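Local structure of class B carbapenemase GOB-18 (Elizabethkingia meningoseptica, 5K0W) at residues F182-K187 and V195-M200. The protein is a zinc-dependent metallo-beta-lactamase of the B3 subclass that hydrolyses beta-lactam antibiotics, carbapenems among them. Residues are numbered along the deposited sequence; the frame is centred on the assembly and turned at random.
Sequences FIFETK and VLIANM
Phe182 and Ile197 form an antiparallel hydrogen-bonded pair. Ile197 N gives a nearly straight bond to Phe182 O (2.8 Å), and Phe182 N binds Ile197 O in return. Phe184 and Val195 repeat the pattern: Phe184 N meets Val195 O at 3.0 Å, and Val195 N returns a bond to Phe184 O. Between them lies the non-hydrogen-bonded pair Ile183 and Leu196. Here Ile183 CA makes a CA-H...O contact with Val195 O (3.2 Å).

The Phe184 and Val195 side chains run alongside each other, on the face of Phe182 and Ile197. Phe184 turns CG between its own N and C (chi1 70°), which lays the ring beside Val195. Val195 CB sits over one ring face in a CH-pi contact, 4.0 Å from the centroid. Ile197 CD1 comes to the ring edge, 3.7 Å from Phe184 CE1. Further along, Thr186 CG2 touches Val195 CG2. Thr186 OG1 accepts a hydrogen bond from the backbone N of Asn43. On the other face, Ile183 CD1 meets Leu196 CD1 at 3.9 Å.

Strand 192-198 runs out to Asn199, whose OD1 accepts hydrogen bonds from Ser240 OG and NE2 of the zinc ligand Gln98. The strands form a beta hairpin of the metallo-beta-lactamase fold.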
loop_
_atom_site.group_PDB
_atom_site.type_symbol
_atom_site.label_atom_id
_atom_site.label_comp_id
_atom_site.label_asym_id
_atom_site.label_seq_id
_atom_site.Cartn_x
_atom_site.Cartn_y
_atom_site.Cartn_z
ATOM N N PHE A 182 -6.335 4.829 -0.305
ATOM C CA PHE A 182 -7.550 4.617 -1.080
ATOM C C PHE A 182 -8.757 4.592 -0.177
ATOM O O PHE A 182 -8.693 4.097 0.946
ATOM C CB PHE A 182 -7.469 3.354 -1.948
ATOM C CG PHE A 182 -6.343 3.378 -2.947
ATOM C CD1 PHE A 182 -6.526 3.925 -4.212
ATOM C CD2 PHE A 182 -5.101 2.828 -2.636
ATOM C CE1 PHE A 182 -5.485 3.921 -5.150
ATOM C CE2 PHE A 182 -4.050 2.850 -3.565
ATOM C CZ PHE A 182 -4.251 3.391 -4.817
ATOM N N ILE A 183 -9.849 5.177 -0.656
ATOM C CA ILE A 183 -11.094 5.238 0.086
ATOM C C ILE A 183 -12.226 4.738 -0.795
ATOM O O ILE A 183 -12.354 5.147 -1.956
ATOM C CB ILE A 183 -11.326 6.624 0.786
ATOM C CG1 ILE A 183 -12.401 6.553 1.875
ATOM C CG2 ILE A 183 -11.569 7.789 -0.194
ATOM C CD1 ILE A 183 -12.003 7.278 3.120
ATOM N N PHE A 184 -12.992 3.783 -0.270
ATOM C CA PHE A 184 -14.108 3.182 -0.994
ATOM C C PHE A 184 -15.154 2.624 -0.048
ATOM O O PHE A 184 -14.888 2.404 1.134
ATOM C CB PHE A 184 -13.601 2.085 -1.956
ATOM C CG PHE A 184 -13.082 0.852 -1.266
ATOM C CD1 PHE A 184 -11.784 0.809 -0.767
ATOM C CD2 PHE A 184 -13.892 -0.269 -1.111
ATOM C CE1 PHE A 184 -11.309 -0.323 -0.107
ATOM C CE2 PHE A 184 -13.423 -1.403 -0.449
ATOM C CZ PHE A 184 -12.130 -1.428 0.042
ATOM N N GLU A 185 -16.335 2.362 -0.586
ATOM C CA GLU A 185 -17.410 1.733 0.152
ATOM C C GLU A 185 -17.500 0.289 -0.314
ATOM O O GLU A 185 -17.234 -0.013 -1.475
ATOM C CB GLU A 185 -18.749 2.454 -0.096
ATOM C CG GLU A 185 -19.727 2.364 1.072
ATOM C CD GLU A 185 -19.897 3.618 1.920
ATOM O OE1 GLU A 185 -18.993 4.490 1.911
ATOM O OE2 GLU A 185 -20.941 3.724 2.605
ATOM N N THR A 186 -17.843 -0.599 0.601
ATOM C CA THR A 186 -18.078 -2.023 0.352
ATOM C C THR A 186 -19.213 -2.484 1.246
ATOM O O THR A 186 -19.492 -1.840 2.257
ATOM C CB THR A 186 -16.813 -2.878 0.438
ATOM O OG1 THR A 186 -17.144 -4.188 -0.032
ATOM C CG2 THR A 186 -16.233 -2.949 1.845
ATOM N N LYS A 187 -19.887 -3.568 0.876
ATOM C CA LYS A 187 -21.010 -4.024 1.674
ATOM C C LYS A 187 -21.085 -5.515 1.884
ATOM O O LYS A 187 -20.661 -6.316 1.037
ATOM C CB LYS A 187 -22.342 -3.462 1.123
ATOM C CG LYS A 187 -22.777 -4.052 -0.225
ATOM C CD LYS A 187 -23.543 -3.065 -1.115
ATOM C CE LYS A 187 -22.776 -2.651 -2.378
ATOM N NZ LYS A 187 -21.559 -1.816 -2.099
ATOM N N VAL A 195 -14.287 2.219 3.689
ATOM C CA VAL A 195 -12.970 1.651 3.960
ATOM C C VAL A 195 -11.837 2.571 3.510
ATOM O O VAL A 195 -11.861 3.084 2.391
ATOM C CB VAL A 195 -12.848 0.222 3.372
ATOM C CG1 VAL A 195 -11.481 -0.392 3.659
ATOM C CG2 VAL A 195 -13.961 -0.683 3.910
ATOM N N LEU A 196 -10.855 2.784 4.400
ATOM C CA LEU A 196 -9.653 3.552 4.134
ATOM C C LEU A 196 -8.454 2.619 4.180
ATOM O O LEU A 196 -8.231 1.962 5.203
ATOM C CB LEU A 196 -9.480 4.694 5.157
ATOM C CG LEU A 196 -8.176 5.483 5.055
ATOM C CD1 LEU A 196 -8.245 6.522 3.954
ATOM C CD2 LEU A 196 -7.807 6.103 6.382
ATOM N N ILE A 197 -7.691 2.547 3.074
ATOM C CA ILE A 197 -6.453 1.772 2.984
ATOM C C ILE A 197 -5.359 2.842 3.070
ATOM O O ILE A 197 -5.078 3.515 2.096
ATOM C CB ILE A 197 -6.383 0.881 1.707
ATOM C CG1 ILE A 197 -7.435 -0.236 1.762
ATOM C CG2 ILE A 197 -4.962 0.274 1.506
ATOM C CD1 ILE A 197 -7.685 -0.902 0.471
ATOM N N ALA A 198 -4.818 3.058 4.261
ATOM C CA ALA A 198 -3.864 4.115 4.538
ATOM C C ALA A 198 -2.390 3.813 4.310
ATOM O O ALA A 198 -1.929 2.715 4.584
ATOM C CB ALA A 198 -4.069 4.620 5.955
ATOM N N ASN A 199 -1.638 4.816 3.856
ATOM C CA ASN A 199 -0.195 4.718 3.784
ATOM C C ASN A 199 0.289 5.734 4.829
ATOM O O ASN A 199 0.317 6.938 4.575
ATOM C CB ASN A 199 0.372 4.989 2.392
ATOM C CG ASN A 199 1.825 4.581 2.321
ATOM O OD1 ASN A 199 2.166 3.401 2.220
ATOM N ND2 ASN A 199 2.706 5.525 2.547
ATOM N N MET A 200 0.577 5.228 6.037
ATOM C CA MET A 200 1.015 5.996 7.200
ATOM C C MET A 200 2.239 6.870 6.902
ATOM O O MET A 200 3.214 6.383 6.327
ATOM C CB MET A 200 1.215 5.106 8.447
ATOM C CG MET A 200 -0.041 4.329 8.875
ATOM S SD MET A 200 -1.556 5.332 9.040
ATOM C CE MET A 200 -1.257 6.184 10.655
#